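Local structure of lactococcus lactis MG1363 DpsA (Lactococcus lactis, 1ZS3) at residues 38-43 and 95-100; 58-63 and 160-165. The protein belongs to the ferritin-like Dps family and probably binds DNA and helps shield it against oxidative stress as a hollow shell of twelve subunits. All coordinates share one frame; numbering follows the deposited sequence.

Contact 1: 38-43 and 95-100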
ATOM      1  N   LEU A  38      -5.245 -33.419   6.238  1.00 41.96           N
ATOM      2  CA  LEU A  38      -4.714 -32.097   5.958  1.00 41.45           C
ATOM      3  C   LEU A  38      -3.296 -31.999   6.471  1.00 42.18           C
ATOM      4  O   LEU A  38      -2.423 -31.534   5.758  1.00 42.33           O
ATOM      5  CB  LEU A  38      -5.571 -30.998   6.570  1.00 40.31           C
ATOM      6  CG  LEU A  38      -6.866 -30.730   5.816  1.00 38.98           C
ATOM      7  CD1 LEU A  38      -7.665 -29.769   6.636  1.00 38.86           C
ATOM      8  CD2 LEU A  38      -6.606 -30.211   4.393  1.00 38.61           C
ATOM      9  N   PHE A  39      -3.077 -32.427   7.710  1.00 42.75           N
ATOM     10  CA  PHE A  39      -1.785 -32.239   8.338  1.00 43.19           C
ATOM     11  C   PHE A  39      -0.743 -33.174   7.815  1.00 43.66           C
ATOM     12  O   PHE A  39       0.435 -32.799   7.764  1.00 44.15           O
ATOM     13  CB  PHE A  39      -1.871 -32.331   9.845  1.00 43.20           C
ATOM     14  CG  PHE A  39      -1.054 -31.305  10.515  1.00 43.57           C
ATOM     15  CD1 PHE A  39      -1.623 -30.159  11.022  1.00 43.55           C
ATOM     16  CD2 PHE A  39       0.301 -31.442  10.559  1.00 45.38           C
ATOM     17  CE1 PHE A  39      -0.854 -29.208  11.618  1.00 44.30           C
ATOM     18  CE2 PHE A  39       1.090 -30.477  11.147  1.00 45.85           C
ATOM     19  CZ  PHE A  39       0.508 -29.362  11.682  1.00 45.06           C
ATOM     20  N   ILE A  40      -1.127 -34.378   7.389  1.00 43.46           N
ATOM     21  CA  ILE A  40      -0.111 -35.307   6.929  1.00 43.57           C
ATOM     22  C   ILE A  40       0.269 -34.902   5.526  1.00 42.39           C
ATOM     23  O   ILE A  40       1.437 -34.957   5.204  1.00 43.02           O
ATOM     24  CB  ILE A  40      -0.583 -36.822   7.093  1.00 43.90           C
ATOM     25  CG1 ILE A  40       0.168 -37.466   8.247  1.00 43.90           C
ATOM     26  CG2 ILE A  40      -0.327 -37.641   5.866  1.00 44.92           C
ATOM     27  CD1 ILE A  40      -0.055 -36.780   9.555  1.00 44.31           C
ATOM     28  N   GLU A  41      -0.694 -34.499   4.702  1.00 40.82           N
ATOM     29  CA  GLU A  41      -0.387 -33.848   3.425  1.00 39.52           C
ATOM     30  C   GLU A  41       0.544 -32.661   3.626  1.00 38.26           C
ATOM     31  O   GLU A  41       1.497 -32.548   2.917  1.00 37.37           O
ATOM     32  CB  GLU A  41      -1.645 -33.362   2.740  1.00 38.96           C
ATOM     33  CG  GLU A  41      -1.458 -33.296   1.251  1.00 38.71           C
ATOM     34  CD  GLU A  41      -1.618 -34.627   0.571  1.00 39.64           C
ATOM     35  OE1 GLU A  41      -0.605 -35.143   0.050  1.00 38.02           O
ATOM     36  OE2 GLU A  41      -2.755 -35.145   0.566  1.00 42.91           O
ATOM     37  N   ASN A  42       0.285 -31.795   4.585  1.00 37.80           N
ATOM     38  CA  ASN A  42       1.181 -30.701   4.899  1.00 38.97           C
ATOM     39  C   ASN A  42       2.643 -31.122   4.961  1.00 40.25           C
ATOM     40  O   ASN A  42       3.532 -30.452   4.420  1.00 40.63           O
ATOM     41  CB  ASN A  42       0.755 -30.019   6.212  1.00 38.91           C
ATOM     42  CG  ASN A  42       1.682 -28.910   6.622  1.00 38.80           C
ATOM     43  OD1 ASN A  42       2.088 -28.828   7.769  1.00 40.98           O
ATOM     44  ND2 ASN A  42       1.997 -28.040   5.686  1.00 41.18           N
ATOM     45  N   ILE A  43       2.894 -32.227   5.634  1.00 41.38           N
ATOM     46  CA  ILE A  43       4.259 -32.724   5.835  1.00 41.32           C
ATOM     47  C   ILE A  43       4.787 -33.270   4.517  1.00 41.16           C
ATOM     48  O   ILE A  43       5.930 -33.061   4.135  1.00 40.49           O
ATOM     49  CB  ILE A  43       4.297 -33.813   6.939  1.00 41.47           C
ATOM     50  CG1 ILE A  43       3.469 -33.357   8.153  1.00 42.33           C
ATOM     51  CG2 ILE A  43       5.743 -34.183   7.259  1.00 41.65           C
ATOM     52  CD1 ILE A  43       4.220 -33.250   9.457  1.00 43.31           C
ATOM     53  N   LYS A  95      -3.509 -42.037  13.653  1.00 57.38           N
ATOM     54  CA  LYS A  95      -4.662 -42.919  13.807  1.00 58.82           C
ATOM     55  C   LYS A  95      -5.757 -42.669  12.741  1.00 58.99           C
ATOM     56  O   LYS A  95      -6.307 -43.611  12.164  1.00 57.95           O
ATOM     57  CB  LYS A  95      -5.221 -42.763  15.229  1.00 59.61           C
ATOM     58  CG  LYS A  95      -6.393 -43.688  15.601  1.00 61.43           C
ATOM     59  CD  LYS A  95      -6.790 -43.509  17.097  1.00 63.56           C
ATOM     60  CE  LYS A  95      -8.019 -44.364  17.502  1.00 64.41           C
ATOM     61  NZ  LYS A  95      -9.210 -43.503  17.772  1.00 65.24           N
ATOM     62  N   TYR A  96      -6.056 -41.401  12.473  1.00 59.63           N
ATOM     63  CA  TYR A  96      -7.259 -41.024  11.711  1.00 59.87           C
ATOM     64  C   TYR A  96      -6.997 -40.738  10.252  1.00 60.21           C
ATOM     65  O   TYR A  96      -7.933 -40.742   9.463  1.00 60.28           O
ATOM     66  CB  TYR A  96      -7.956 -39.809  12.342  1.00 60.19           C
ATOM     67  CG  TYR A  96      -8.516 -40.060  13.732  1.00 60.81           C
ATOM     68  CD1 TYR A  96      -7.894 -39.516  14.855  1.00 60.92           C
ATOM     69  CD2 TYR A  96      -9.661 -40.861  13.928  1.00 61.52           C
ATOM     70  CE1 TYR A  96      -8.370 -39.740  16.133  1.00 61.71           C
ATOM     71  CE2 TYR A  96     -10.152 -41.088  15.217  1.00 62.53           C
ATOM     72  CZ  TYR A  96      -9.490 -40.517  16.310  1.00 62.51           C
ATOM     73  OH  TYR A  96      -9.912 -40.704  17.599  1.00 62.86           O
ATOM     74  N   HIS A  97      -5.722 -40.490   9.860  1.00 60.60           N
ATOM     75  CA  HIS A  97      -5.409 -40.273   8.431  1.00 61.42           C
ATOM     76  C   HIS A  97      -5.584 -41.529   7.590  1.00 61.62           C
ATOM     77  O   HIS A  97      -5.121 -42.580   7.963  1.00 62.40           O
ATOM     78  CB  HIS A  97      -3.982 -39.694   8.247  1.00 61.91           C
ATOM     79  CG  HIS A  97      -2.920 -40.741   8.008  1.00 62.59           C
ATOM     80  ND1 HIS A  97      -2.122 -41.281   9.008  1.00 62.53           N
ATOM     81  CD2 HIS A  97      -2.550 -41.388   6.879  1.00 62.42           C
ATOM     82  CE1 HIS A  97      -1.281 -42.183   8.492  1.00 62.46           C
ATOM     83  NE2 HIS A  97      -1.535 -42.271   7.205  1.00 62.21           N
ATOM     84  N   LYS A  98      -6.330 -41.461   6.506  1.00 62.36           N
ATOM     85  CA  LYS A  98      -6.464 -42.623   5.632  1.00 63.64           C
ATOM     86  C   LYS A  98      -5.967 -42.300   4.217  1.00 63.59           C
ATOM     87  O   LYS A  98      -5.995 -41.169   3.778  1.00 63.87           O
ATOM     88  CB  LYS A  98      -7.918 -43.149   5.630  1.00 64.22           C
ATOM     89  CG  LYS A  98      -8.646 -43.103   7.008  1.00 66.53           C
ATOM     90  CD  LYS A  98      -8.824 -44.495   7.677  1.00 68.35           C
ATOM     91  CE  LYS A  98      -7.830 -44.714   8.833  1.00 69.17           C
ATOM     92  NZ  LYS A  98      -8.355 -45.611   9.929  1.00 69.93           N
ATOM     93  N   PHE A  99      -5.511 -43.343   3.517  1.00 63.82           N
ATOM     94  CA  PHE A  99      -5.199 -43.350   2.094  1.00 64.14           C
ATOM     95  C   PHE A  99      -3.944 -42.544   1.674  1.00 63.35           C
ATOM     96  O   PHE A  99      -3.532 -42.603   0.522  1.00 63.53           O
ATOM     97  CB  PHE A  99      -6.415 -42.927   1.235  1.00 64.81           C
ATOM     98  CG  PHE A  99      -7.549 -43.947   1.182  1.00 67.39           C
ATOM     99  CD1 PHE A  99      -8.157 -44.426   2.337  1.00 69.70           C
ATOM    100  CD2 PHE A  99      -8.006 -44.435  -0.045  1.00 70.06           C
ATOM    101  CE1 PHE A  99      -9.190 -45.357   2.283  1.00 70.36           C
ATOM    102  CE2 PHE A  99      -9.060 -45.383  -0.115  1.00 70.38           C
ATOM    103  CZ  PHE A  99      -9.645 -45.838   1.052  1.00 70.22           C
ATOM    104  N   ILE A 100      -3.389 -41.756   2.581  1.00 62.36           N
ATOM    105  CA  ILE A 100      -2.231 -40.905   2.308  1.00 61.55           C
ATOM    106  C   ILE A 100      -1.094 -41.467   3.118  1.00 60.78           C
ATOM    107  O   ILE A 100      -1.213 -41.745   4.304  1.00 60.99           O
ATOM    108  CB  ILE A 100      -2.453 -39.429   2.722  1.00 61.95           C
ATOM    109  CG1 ILE A 100      -3.360 -38.727   1.721  1.00 63.02           C
ATOM    110  CG2 ILE A 100      -1.115 -38.677   2.885  1.00 61.39           C
ATOM    111  CD1 ILE A 100      -4.556 -38.084   2.380  1.00 64.38           C
TER

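Contact 2: 58-63 and 160-165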
ATOM      1  N   CYS A  58       8.721 -26.075  -6.493  1.00 48.79           N
ATOM      2  CA  CYS A  58       8.943 -25.911  -5.064  1.00 49.95           C
ATOM      3  C   CYS A  58       8.159 -24.779  -4.425  1.00 50.70           C
ATOM      4  O   CYS A  58       7.709 -24.956  -3.290  1.00 51.19           O
ATOM      5  CB  CYS A  58      10.432 -25.730  -4.738  1.00 50.09           C
ATOM      6  SG  CYS A  58      11.411 -27.226  -4.973  1.00 51.13           S
ATOM      7  N   GLU A  59       8.053 -23.626  -5.095  1.00 51.25           N
ATOM      8  CA  GLU A  59       7.347 -22.459  -4.567  1.00 51.49           C
ATOM      9  C   GLU A  59       5.860 -22.769  -4.520  1.00 50.14           C
ATOM     10  O   GLU A  59       5.180 -22.439  -3.547  1.00 49.28           O
ATOM     11  CB  GLU A  59       7.609 -21.245  -5.448  1.00 52.67           C
ATOM     12  CG  GLU A  59       7.430 -19.863  -4.765  1.00 56.53           C
ATOM     13  CD  GLU A  59       7.137 -18.703  -5.758  1.00 59.92           C
ATOM     14  OE1 GLU A  59       6.016 -18.624  -6.355  1.00 61.00           O
ATOM     15  OE2 GLU A  59       8.059 -17.842  -5.909  1.00 60.93           O
ATOM     16  N   TYR A  60       5.398 -23.487  -5.548  1.00 48.63           N
ATOM     17  CA  TYR A  60       4.006 -23.869  -5.716  1.00 47.98           C
ATOM     18  C   TYR A  60       3.582 -24.885  -4.678  1.00 46.95           C
ATOM     19  O   TYR A  60       2.508 -24.785  -4.085  1.00 46.68           O
ATOM     20  CB  TYR A  60       3.782 -24.473  -7.123  1.00 48.53           C
ATOM     21  CG  TYR A  60       2.349 -24.764  -7.404  1.00 53.50           C
ATOM     22  CD1 TYR A  60       1.333 -23.869  -6.990  1.00 58.78           C
ATOM     23  CD2 TYR A  60       1.971 -25.954  -8.004  1.00 56.70           C
ATOM     24  CE1 TYR A  60      -0.036 -24.140  -7.203  1.00 59.97           C
ATOM     25  CE2 TYR A  60       0.574 -26.247  -8.251  1.00 59.55           C
ATOM     26  CZ  TYR A  60      -0.422 -25.322  -7.837  1.00 61.02           C
ATOM     27  OH  TYR A  60      -1.781 -25.547  -8.040  1.00 62.47           O
ATOM     28  N   LEU A  61       4.413 -25.905  -4.429  1.00 45.65           N
ATOM     29  CA  LEU A  61       4.094 -26.961  -3.475  1.00 44.34           C
ATOM     30  C   LEU A  61       4.085 -26.430  -2.061  1.00 43.13           C
ATOM     31  O   LEU A  61       3.251 -26.839  -1.296  1.00 42.75           O
ATOM     32  CB  LEU A  61       5.051 -28.152  -3.601  1.00 44.46           C
ATOM     33  CG  LEU A  61       5.020 -28.917  -4.941  1.00 45.69           C
ATOM     34  CD1 LEU A  61       6.294 -29.770  -5.044  1.00 47.27           C
ATOM     35  CD2 LEU A  61       3.813 -29.809  -5.125  1.00 46.48           C
ATOM     36  N   ARG A  62       5.001 -25.505  -1.743  1.00 41.62           N
ATOM     37  CA  ARG A  62       5.056 -24.833  -0.429  1.00 40.65           C
ATOM     38  C   ARG A  62       3.828 -23.974  -0.190  1.00 41.25           C
ATOM     39  O   ARG A  62       3.469 -23.700   0.947  1.00 40.89           O
ATOM     40  CB  ARG A  62       6.264 -23.904  -0.331  1.00 40.09           C
ATOM     41  CG  ARG A  62       7.577 -24.605  -0.122  1.00 39.55           C
ATOM     42  CD  ARG A  62       8.753 -23.738   0.265  1.00 39.02           C
ATOM     43  NE  ARG A  62       9.992 -24.388  -0.116  1.00 37.50           N
ATOM     44  CZ  ARG A  62      11.180 -24.060   0.314  1.00 37.54           C
ATOM     45  NH1 ARG A  62      11.351 -23.038   1.160  1.00 36.13           N
ATOM     46  NH2 ARG A  62      12.246 -24.725  -0.087  1.00 38.81           N
ATOM     47  N   GLU A  63       3.236 -23.509  -1.276  1.00 42.12           N
ATOM     48  CA  GLU A  63       1.986 -22.731  -1.231  1.00 43.39           C
ATOM     49  C   GLU A  63       0.840 -23.641  -0.836  1.00 41.56           C
ATOM     50  O   GLU A  63       0.050 -23.309   0.039  1.00 39.17           O
ATOM     51  CB  GLU A  63       1.703 -22.008  -2.552  1.00 45.12           C
ATOM     52  CG  GLU A  63       1.745 -20.483  -2.438  1.00 50.37           C
ATOM     53  CD  GLU A  63       0.632 -19.858  -3.302  1.00 56.63           C
ATOM     54  OE1 GLU A  63      -0.475 -19.584  -2.724  1.00 59.01           O
ATOM     55  OE2 GLU A  63       0.852 -19.642  -4.558  1.00 59.75           O
ATOM     56  N   ARG A 160      -6.340 -30.339 -10.856  1.00 39.85           N
ATOM     57  CA  ARG A 160      -6.349 -30.027 -12.269  1.00 39.35           C
ATOM     58  C   ARG A 160      -5.175 -29.202 -12.603  1.00 38.34           C
ATOM     59  O   ARG A 160      -4.812 -29.171 -13.734  1.00 39.28           O
ATOM     60  CB  ARG A 160      -7.615 -29.308 -12.678  1.00 39.72           C
ATOM     61  CG  ARG A 160      -7.673 -29.004 -14.189  1.00 39.60           C
ATOM     62  CD  ARG A 160      -9.052 -28.540 -14.663  1.00 39.92           C
ATOM     63  NE  ARG A 160      -9.401 -27.271 -14.044  1.00 40.36           N
ATOM     64  CZ  ARG A 160      -9.348 -26.102 -14.651  1.00 41.26           C
ATOM     65  NH1 ARG A 160      -9.005 -26.004 -15.923  1.00 42.52           N
ATOM     66  NH2 ARG A 160      -9.668 -25.024 -13.981  1.00 40.56           N
ATOM     67  N   ASN A 161      -4.577 -28.551 -11.634  1.00 37.94           N
ATOM     68  CA  ASN A 161      -3.354 -27.742 -11.887  1.00 38.68           C
ATOM     69  C   ASN A 161      -2.160 -28.649 -11.969  1.00 39.07           C
ATOM     70  O   ASN A 161      -1.351 -28.498 -12.883  1.00 38.63           O
ATOM     71  CB  ASN A 161      -3.081 -26.743 -10.765  1.00 38.87           C
ATOM     72  CG  ASN A 161      -3.830 -25.425 -10.925  1.00 38.97           C
ATOM     73  OD1 ASN A 161      -4.465 -25.135 -11.964  1.00 37.02           O
ATOM     74  ND2 ASN A 161      -3.749 -24.608  -9.885  1.00 40.73           N
ATOM     75  N   LEU A 162      -2.007 -29.535 -10.984  1.00 39.56           N
ATOM     76  CA  LEU A 162      -0.989 -30.601 -11.038  1.00 39.73           C
ATOM     77  C   LEU A 162      -1.157 -31.501 -12.279  1.00 40.44           C
ATOM     78  O   LEU A 162      -0.172 -31.841 -12.930  1.00 40.22           O
ATOM     79  CB  LEU A 162      -0.990 -31.401  -9.746  1.00 39.81           C
ATOM     80  CG  LEU A 162      -0.774 -30.637  -8.431  1.00 39.44           C
ATOM     81  CD1 LEU A 162      -1.047 -31.536  -7.234  1.00 39.79           C
ATOM     82  CD2 LEU A 162       0.640 -30.100  -8.326  1.00 38.36           C
ATOM     83  N   ALA A 163      -2.384 -31.880 -12.639  1.00 40.83           N
ATOM     84  CA  ALA A 163      -2.588 -32.664 -13.819  1.00 41.48           C
ATOM     85  C   ALA A 163      -2.116 -31.883 -15.059  1.00 42.64           C
ATOM     86  O   ALA A 163      -1.382 -32.432 -15.855  1.00 43.42           O
ATOM     87  CB  ALA A 163      -4.005 -33.057 -13.948  1.00 41.38           C
ATOM     88  N   GLY A 164      -2.482 -30.600 -15.191  1.00 43.32           N
ATOM     89  CA  GLY A 164      -2.001 -29.768 -16.294  1.00 44.06           C
ATOM     90  C   GLY A 164      -0.474 -29.611 -16.344  1.00 44.75           C
ATOM     91  O   GLY A 164       0.164 -29.469 -17.399  1.00 44.40           O
ATOM     92  N   ASP A 165       0.152 -29.565 -15.178  1.00 45.67           N
ATOM     93  CA  ASP A 165       1.586 -29.334 -15.069  1.00 47.28           C
ATOM     94  C   ASP A 165       2.352 -30.561 -15.530  1.00 48.78           C
ATOM     95  O   ASP A 165       3.530 -30.461 -15.780  1.00 49.71           O
ATOM     96  CB  ASP A 165       1.970 -29.010 -13.620  1.00 47.68           C
ATOM     97  CG  ASP A 165       3.219 -28.200 -13.504  1.00 47.82           C
ATOM     98  OD1 ASP A 165       3.468 -27.431 -14.441  1.00 46.96           O
ATOM     99  OD2 ASP A 165       4.004 -28.271 -12.533  1.00 50.51           O
TER

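Contact 1: 38-43 and 95-100
Ile40 meets Ile100 where a helix of the ferritin-like four-helix bundle of Dps is covered by the short helix 90-96 and the loop after it. In Dps proteins this short helix lies in the long connection between the second and third bundle helices, here 55-81 and 111-138. Ile40 and Ile100 run alongside one another, pointing opposite ways, and meet through their CG2 methyls. Ile40 CG2 and Ile100 CG2 are 3.3 Å apart, and Ile40 CG2 is also 4.2 Å from Ile100 CB. Ile100 presents this methyl with CG2 anti to its backbone N, while CG1 lies beside that N (chi1 -75°). Its other branch serves Glu41. Glu41 lies roughly perpendicular to Ile100, and Glu41 OE2 rests against the ethyl branch, 3.8 Å from Ile100 CG1. The Glu41 chain bends at chi2 (81°), which brings the carboxylate round to Ile100. Glu41 OE2 is hydrogen-bonded to Gln125 NE2, while OE1 lies close to Asp121 OD1. The loop is also tied to helix 27-51 by polar bonds: the Tyr96 carbonyl takes one from His33, and Lys98 N gives one to Asn37. On another side of helix 27-51, Phe39 packs on Ile43 of a second subunit. His97, the first residue to leave helical geometry, sets its ring obliquely to Ile40, with His97 CD2 4.5 Å from Ile40 CG2.

Contact 2: 58-63 and 160-165
Tyr60 carries this contact and reaches across to both Asn161 and Leu162. Its CG stands anti to the backbone N (chi1 -174°), and the ring extends from helix 55-81 toward helix 142-165. There it meets the Asn161 side chain nearly at right angles. Asn161 ND2 donates a hydrogen bond to Tyr60 OH at 2.9 Å, with an N-H...O angle of 159°. The hydroxyl lies nearly in the amide plane of Asn161, while ring and amide planes are turned 55° apart. On the ring itself, Tyr60 CE2 rests 3.9 Å from Leu162 CD2, which approaches obliquely. A phenylalanine here lacks the hydroxyl, which would probably leave Asn161 ND2 without this acceptor and its amide freer to turn. Next along the helix, Leu61 turns to Leu45 and Ala48 of helix 27-51, while across the contact Leu162 continues inward onto Leu115, Phe118 and Ile119 of helix 111-138. Other subunits are close by: Arg62 forms a salt bridge with Asp77 of a second subunit, Asn161 and Asp165 pack on Pro55 of a third, and Arg160 forms a salt bridge with Asp81 of a fourth. One side-chain hydrogen bond beside one apolar contact joins the second and last helices of the ferritin-like four-helix bundle, the core fold of Dps.

From the N terminus, the chain runs through helix 5-23 into helix 27-51, which supplies the first segment of contact 1. Helix 55-81 follows and supplies the first segment of contact 2. The chain then enters helix 90-96, and residues 95-100 close contact 1 back onto helix 27-51. It goes on through helix 111-138 to helix 142-165, where residues 160-165 close contact 2 over a much longer loop. The segments alternate, so the two loops cross. Contact 1 ties the connection to the first bundle helix near the chain centre. Contact 2 joins two bundle helices farther out. Their centres are about 19 Å apart, and they do not touch.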